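Side-chain contacts in cell envelope-related transcriptional attenuator domain-containing protein (Streptococcus agalactiae, PDB 3OKZ), which is of unknown function but probably takes part in attaching glycopolymers to the streptococcal cell wall: residues L23-D28 with E95-T100; I68-P73 with L85-A90; K195-L200 with K207-A212. One frame throughout, in Å; residues are numbered along the deposited sequence.

Interactions 1 and 2 are neighbours: their centres lie about 9 Å apart and they touch, with T100 of helix 93-105 reaching both S71 and A88. Along the chain interaction 2 is nested inside the loop that interaction 1 closes, and the short helix 87-90 leads directly to helix 93-105, which packs on strand 20-28 of the mixed seven-stranded sheet. Interaction 3 comes later, between helices 178-200 and 203-212. Its centre is about 23 Å from that of interaction 1 and about 32 Å from that of interaction 2, on the opposite side of the chain's centre from the latter. Two contacts thus build one buried region, while the third joins helices elsewhere.

Interaction 1: residues L23-D28 with E95-T100; sequences LLMGVD and EMALMT
L23 and M25, alternate residues on one face of strand 20-28, pack against A97 and L98 of helix 93-105. The side chains meet through apolar groups. M25, a selenomethionine, supplies one of these contacts: its first two torsions carry SE toward the helix, and the bend at chi3 (99°) lays CE against the methyl of A97. SE itself lies 4.0 Å from A97 CB, so the end of a long side chain rests on one of the shortest.

The leucines make the other apolar contact. L23 carries CG anti to its backbone nitrogen (chi1 178°), and its CD2 branch lies 4.1 Å from L98 CD1. The same CD2 is 4.1 Å from L98 CA, which puts it against the root of the leucine as well as one of its branches. The two side chains slide past each other in opposite directions, touching along their flanks.

Polar bonding does not cross the contact. L23 and M25 have backbone hydrogen bonds to the neighbouring strand 111-116, and inside the helix M99 N bonds E95 O at 2.8 Å. T100 OG1 has a hydrogen bond with S71 O, connecting the helix to the loop after strand 67-69.

The segment axes approach to 10.4 Å at 136°, a helix laid over a sheet face. Y89 from helix 87-90 and M45 from strand 41-51 also touch M25, so the selenomethionine is enclosed by several elements. With no hydrogen bond or salt bridge between the segments, helix and strand meet through shape and hydrophobic burial.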
# COMPACT_ATOMS: atom_id res chain seq x y z
N LEU A 23 -2.46 -7.18 0.24
CA LEU A 23 -2.69 -5.75 0.28
C LEU A 23 -1.95 -5.27 1.49
O LEU A 23 -2.31 -5.58 2.63
CB LEU A 23 -4.17 -5.45 0.45
CG LEU A 23 -4.47 -3.95 0.53
CD1 LEU A 23 -3.94 -3.28 -0.71
CD2 LEU A 23 -5.97 -3.73 0.64
N LEU A 24 -0.88 -4.52 1.24
CA LEU A 24 -0.06 -3.98 2.30
C LEU A 24 -0.54 -2.56 2.61
O LEU A 24 -0.66 -1.73 1.70
CB LEU A 24 1.41 -4.03 1.86
CG LEU A 24 2.56 -3.71 2.82
CD1 LEU A 24 2.74 -2.20 2.93
CD2 LEU A 24 2.28 -4.34 4.19
N MSE A 25 -0.85 -2.29 3.87
CA MSE A 25 -1.31 -0.96 4.26
C MSE A 25 -0.67 -0.37 5.51
O MSE A 25 -0.46 -1.05 6.52
CB MSE A 25 -2.80 -0.95 4.48
CG MSE A 25 -3.63 -1.45 3.33
SE MSE A 25 -5.46 -1.45 3.92
CE MSE A 25 -6.01 0.21 3.14
N GLY A 26 -0.41 0.93 5.41
CA GLY A 26 0.17 1.70 6.50
C GLY A 26 -0.98 2.49 7.07
O GLY A 26 -1.59 3.34 6.40
N VAL A 27 -1.32 2.21 8.31
CA VAL A 27 -2.43 2.91 8.91
C VAL A 27 -2.02 3.92 9.98
O VAL A 27 -1.18 3.63 10.83
CB VAL A 27 -3.41 1.94 9.54
CG1 VAL A 27 -4.62 2.71 10.04
CG2 VAL A 27 -3.79 0.87 8.54
N ASP A 28 -2.63 5.09 9.92
CA ASP A 28 -2.39 6.12 10.92
C ASP A 28 -3.57 6.02 11.89
O ASP A 28 -4.67 6.54 11.63
CB ASP A 28 -2.33 7.49 10.26
CG ASP A 28 -2.10 8.59 11.25
OD1 ASP A 28 -1.32 8.39 12.19
OD2 ASP A 28 -2.70 9.68 11.07
N GLU A 95 -11.56 -4.07 6.07
CA GLU A 95 -12.54 -4.77 5.24
C GLU A 95 -13.01 -4.02 4.00
O GLU A 95 -13.04 -4.58 2.90
CB GLU A 95 -13.75 -5.14 6.09
CG GLU A 95 -14.97 -5.59 5.31
CD GLU A 95 -16.02 -6.19 6.22
OE1 GLU A 95 -15.98 -7.42 6.45
OE2 GLU A 95 -16.87 -5.43 6.72
N MSE A 96 -13.38 -2.76 4.19
CA MSE A 96 -13.88 -1.94 3.08
C MSE A 96 -12.74 -1.58 2.14
O MSE A 96 -12.93 -1.50 0.93
CB MSE A 96 -14.56 -0.67 3.62
CG MSE A 96 -15.29 0.17 2.57
SE MSE A 96 -16.57 1.40 3.37
CE MSE A 96 -18.19 0.40 3.04
N ALA A 97 -11.56 -1.36 2.70
CA ALA A 97 -10.40 -1.04 1.89
C ALA A 97 -10.16 -2.26 1.02
O ALA A 97 -9.99 -2.15 -0.20
CB ALA A 97 -9.20 -0.79 2.76
N LEU A 98 -10.15 -3.43 1.64
CA LEU A 98 -9.91 -4.64 0.89
C LEU A 98 -10.97 -4.79 -0.20
O LEU A 98 -10.64 -4.91 -1.38
CB LEU A 98 -9.93 -5.86 1.80
CG LEU A 98 -9.63 -7.14 1.01
CD1 LEU A 98 -8.19 -7.12 0.54
CD2 LEU A 98 -9.89 -8.36 1.87
N MSE A 99 -12.24 -4.77 0.20
CA MSE A 99 -13.32 -4.94 -0.76
C MSE A 99 -13.27 -3.92 -1.90
O MSE A 99 -13.44 -4.28 -3.08
CB MSE A 99 -14.66 -4.86 -0.04
CG MSE A 99 -14.84 -5.98 0.98
SE MSE A 99 -16.59 -6.07 1.76
CE MSE A 99 -17.32 -7.49 0.67
N THR A 100 -13.02 -2.66 -1.54
CA THR A 100 -12.92 -1.58 -2.51
C THR A 100 -11.75 -1.83 -3.44
O THR A 100 -11.83 -1.58 -4.64
CB THR A 100 -12.70 -0.22 -1.82
OG1 THR A 100 -13.73 0.00 -0.85
CG2 THR A 100 -12.72 0.91 -2.84

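Interaction 2: residues I68-P73 with L85-A90; sequences IKLSGP and LNAAYA
L70 carries much of this contact, fitting its forked end against two consecutive alanines. Its CG stands anti to the carbonyl carbon and beside the backbone nitrogen (chi1 -53°), which swings it toward the short helix 87-90; chi2 (-175°) then spreads the methyls over A87 and A88. CD1 lies 4.4 Å from A87 CB. The other branch, CD2, takes the next residue, 4.1 Å from A88 N and 4.4 Å from A88 CB, so it rests on backbone as well as on a methyl. The small alanine side chains let the leucine come close to the helix itself.

I68, two residues earlier and inside strand 67-69, meets L85 instead. An extended chi2 (173°) carries I68 CD1 outward to within 4.2 Å of L85 CD1. The pair meets through single terminal methyls, whereas L70 straddles two neighbours. No hydrogen bond joins the two segments; the weak bond from A88 N to L85 O belongs to the turn that leads into the helix.

Strands 67-69 and 82-84 form a small antiparallel sheet; I68 lies in it, L70 just past strand 67-69 and L85 just past strand 82-84. Helix 93-105 borders the contact: L104 touches I68, T100 touches both L85 and A88, and S71 OG is hydrogen-bonded to D103 OD2. From the main sheet, M45 of strand 41-51 reaches L85, placing the contact between the small sheet, helix 93-105 and the seven-stranded sheet.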
# COMPACT_ATOMS: atom_id res chain seq x y z
N ILE A 68 -13.44 6.51 -6.94
CA ILE A 68 -14.01 5.17 -6.99
C ILE A 68 -15.37 5.05 -6.31
O ILE A 68 -15.70 5.85 -5.43
CB ILE A 68 -13.03 4.15 -6.33
CG1 ILE A 68 -13.07 2.81 -7.06
CG2 ILE A 68 -13.43 3.90 -4.87
CD1 ILE A 68 -12.03 1.83 -6.58
N LYS A 69 -16.16 4.06 -6.71
CA LYS A 69 -17.47 3.82 -6.11
C LYS A 69 -17.21 2.82 -4.98
O LYS A 69 -17.17 1.61 -5.21
CB LYS A 69 -18.43 3.22 -7.13
CG LYS A 69 -19.76 2.74 -6.56
CD LYS A 69 -20.60 2.11 -7.66
CE LYS A 69 -21.97 1.67 -7.16
NZ LYS A 69 -22.77 2.80 -6.58
N LEU A 70 -17.03 3.33 -3.77
CA LEU A 70 -16.76 2.48 -2.63
C LEU A 70 -17.56 1.19 -2.59
O LEU A 70 -18.77 1.20 -2.79
CB LEU A 70 -17.01 3.22 -1.32
CG LEU A 70 -16.33 4.56 -1.13
CD1 LEU A 70 -16.62 5.06 0.28
CD2 LEU A 70 -14.83 4.40 -1.38
N SER A 71 -16.87 0.09 -2.32
CA SER A 71 -17.51 -1.21 -2.19
C SER A 71 -17.40 -1.51 -0.70
O SER A 71 -16.41 -1.16 -0.08
CB SER A 71 -16.76 -2.26 -3.00
OG SER A 71 -16.70 -1.90 -4.37
N GLY A 72 -18.42 -2.14 -0.13
CA GLY A 72 -18.37 -2.46 1.29
C GLY A 72 -19.57 -3.24 1.80
O GLY A 72 -20.40 -3.71 1.02
N PRO A 73 -19.68 -3.40 3.13
CA PRO A 73 -20.79 -4.13 3.75
C PRO A 73 -22.06 -3.29 3.84
O PRO A 73 -22.04 -2.12 4.25
CB PRO A 73 -20.22 -4.53 5.11
CG PRO A 73 -19.35 -3.37 5.44
CD PRO A 73 -18.64 -3.09 4.13
N LEU A 85 -10.53 6.93 -3.09
CA LEU A 85 -10.17 5.57 -2.65
C LEU A 85 -9.71 5.57 -1.20
O LEU A 85 -9.77 4.56 -0.50
CB LEU A 85 -9.03 5.03 -3.51
CG LEU A 85 -8.51 3.66 -3.08
CD1 LEU A 85 -9.66 2.69 -3.22
CD2 LEU A 85 -7.29 3.21 -3.93
N ASN A 86 -9.23 6.73 -0.77
CA ASN A 86 -8.73 6.92 0.57
C ASN A 86 -9.83 6.67 1.62
O ASN A 86 -9.55 6.21 2.72
CB ASN A 86 -8.18 8.34 0.69
CG ASN A 86 -7.59 8.64 2.05
OD1 ASN A 86 -6.57 8.08 2.43
ND2 ASN A 86 -8.24 9.54 2.79
N ALA A 87 -11.08 6.96 1.24
CA ALA A 87 -12.22 6.83 2.15
C ALA A 87 -12.72 5.43 2.49
O ALA A 87 -13.54 5.29 3.40
CB ALA A 87 -13.39 7.66 1.62
N ALA A 88 -12.25 4.41 1.79
CA ALA A 88 -12.69 3.05 2.09
C ALA A 88 -12.35 2.69 3.53
O ALA A 88 -13.23 2.44 4.35
CB ALA A 88 -12.05 2.07 1.14
N TYR A 89 -11.05 2.69 3.84
CA TYR A 89 -10.60 2.38 5.20
C TYR A 89 -11.17 3.40 6.17
O TYR A 89 -11.69 3.05 7.23
CB TYR A 89 -9.07 2.39 5.26
CG TYR A 89 -8.47 1.79 6.51
CD1 TYR A 89 -8.42 2.50 7.70
CD2 TYR A 89 -7.93 0.50 6.49
CE1 TYR A 89 -7.85 1.95 8.85
CE2 TYR A 89 -7.36 -0.06 7.64
CZ TYR A 89 -7.32 0.66 8.81
OH TYR A 89 -6.75 0.11 9.93
N ALA A 90 -11.08 4.68 5.81
CA ALA A 90 -11.59 5.77 6.64
C ALA A 90 -13.01 5.53 7.19
O ALA A 90 -13.29 5.84 8.34
CB ALA A 90 -11.56 7.08 5.86

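Interaction 3: residues K195-L200 with K207-A212; sequences KKILAL and KKILSA
I209 directs its longer branch at helix 178-200 because CG1 stands anti to the carbonyl carbon and beside the backbone nitrogen (chi1 -69°), with CD1 extended beyond it. L200 takes a similar first torsion, which turns its CD1 toward the same place. The two side chains therefore reach toward each other and meet tip to tip, L200 CD1 lying 3.6 Å from I209 CD1.

One turn back on the first helix, I197 offers its short branch. CG2 is set anti to the backbone nitrogen and lies 4.2 Å from I209 CD1, the two isoleucines approaching at a slant. A single methyl, I209 CD1, thus meets both residues, while Y206 of its own helix adds a further touch on I197.

Within helix 203-212, K208 O takes two bonds from the same face of its plane. A212 N donates at 2.9 Å; S211 OG donates at 3.2 Å, with a C=O...donor angle of 124° and a tilt of 33° from the carbonyl plane.

Helices 178-200 and 203-212 follow each other closely in the chain, a helix-loop-helix pair in sequence. Away from this contact, K196 NZ is hydrogen-bonded to V127 O. Between the two segments there are only apolar contacts; with I209 buried and L200 exposed, they make a small hydrophobic patch about 20 Å from the centre of the chain.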
# COMPACT_ATOMS: atom_id res chain seq x y z
N LYS A 195 15.10 -5.51 2.27
CA LYS A 195 16.47 -5.84 1.90
C LYS A 195 17.27 -6.08 3.16
O LYS A 195 18.04 -7.03 3.26
CB LYS A 195 17.10 -4.70 1.10
CG LYS A 195 18.42 -5.07 0.44
CD LYS A 195 19.20 -3.84 -0.06
CE LYS A 195 19.95 -3.13 1.08
NZ LYS A 195 19.05 -2.61 2.15
N LYS A 196 17.09 -5.18 4.13
CA LYS A 196 17.77 -5.24 5.41
C LYS A 196 17.36 -6.52 6.15
O LYS A 196 18.22 -7.32 6.54
CB LYS A 196 17.38 -4.01 6.25
CG LYS A 196 18.51 -3.35 7.04
CD LYS A 196 19.53 -2.68 6.14
CE LYS A 196 20.19 -1.53 6.84
NZ LYS A 196 20.62 -1.88 8.20
N ILE A 197 16.06 -6.72 6.33
CA ILE A 197 15.59 -7.93 7.00
C ILE A 197 16.24 -9.16 6.35
O ILE A 197 17.06 -9.83 6.96
CB ILE A 197 14.05 -8.07 6.91
CG1 ILE A 197 13.36 -6.88 7.56
CG2 ILE A 197 13.59 -9.30 7.65
CD1 ILE A 197 11.91 -6.77 7.20
N LEU A 198 15.89 -9.43 5.10
CA LEU A 198 16.42 -10.57 4.37
C LEU A 198 17.94 -10.78 4.49
O LEU A 198 18.41 -11.93 4.52
CB LEU A 198 16.06 -10.47 2.88
CG LEU A 198 14.57 -10.46 2.54
CD1 LEU A 198 14.40 -10.75 1.06
CD2 LEU A 198 13.83 -11.51 3.35
N ALA A 199 18.71 -9.69 4.52
CA ALA A 199 20.16 -9.78 4.64
C ALA A 199 20.53 -10.46 5.95
O ALA A 199 21.51 -11.19 6.03
CB ALA A 199 20.77 -8.42 4.58
N LEU A 200 19.75 -10.20 7.00
CA LEU A 200 20.01 -10.84 8.29
C LEU A 200 20.09 -12.33 8.00
O LEU A 200 20.90 -13.06 8.59
CB LEU A 200 18.87 -10.60 9.28
CG LEU A 200 18.87 -9.23 9.92
CD1 LEU A 200 17.87 -9.20 11.05
CD2 LEU A 200 20.26 -8.93 10.43
N LYS A 207 12.00 -13.87 13.49
CA LYS A 207 11.04 -14.00 14.58
C LYS A 207 11.07 -12.75 15.44
O LYS A 207 10.04 -12.17 15.73
CB LYS A 207 11.37 -15.21 15.45
CG LYS A 207 11.06 -16.56 14.83
CD LYS A 207 11.12 -17.66 15.88
CE LYS A 207 10.73 -19.01 15.31
NZ LYS A 207 10.77 -20.05 16.37
N LYS A 208 12.28 -12.35 15.81
CA LYS A 208 12.47 -11.19 16.67
C LYS A 208 11.88 -9.94 16.05
O LYS A 208 11.22 -9.15 16.72
CB LYS A 208 13.97 -10.97 16.94
CG LYS A 208 14.61 -12.03 17.86
CD LYS A 208 15.90 -11.49 18.50
CE LYS A 208 16.54 -12.50 19.45
NZ LYS A 208 17.12 -13.69 18.75
N ILE A 209 12.10 -9.77 14.76
CA ILE A 209 11.59 -8.61 14.07
C ILE A 209 10.07 -8.59 13.97
O ILE A 209 9.45 -7.58 14.29
CB ILE A 209 12.22 -8.51 12.67
CG1 ILE A 209 13.70 -8.15 12.84
CG2 ILE A 209 11.48 -7.47 11.83
CD1 ILE A 209 14.50 -8.13 11.56
N LEU A 210 9.46 -9.70 13.55
CA LEU A 210 8.01 -9.71 13.42
C LEU A 210 7.29 -9.59 14.75
O LEU A 210 6.12 -9.26 14.80
CB LEU A 210 7.54 -10.96 12.67
CG LEU A 210 8.01 -11.06 11.21
CD1 LEU A 210 7.32 -12.24 10.54
CD2 LEU A 210 7.70 -9.77 10.45
N SER A 211 8.02 -9.83 15.84
CA SER A 211 7.46 -9.73 17.18
C SER A 211 7.69 -8.31 17.70
O SER A 211 6.95 -7.81 18.56
CB SER A 211 8.14 -10.73 18.12
OG SER A 211 9.07 -10.05 18.94
N ALA A 212 8.75 -7.68 17.19
CA ALA A 212 9.09 -6.30 17.54
C ALA A 212 7.99 -5.36 17.04
O ALA A 212 7.74 -4.31 17.64
CB ALA A 212 10.43 -5.90 16.89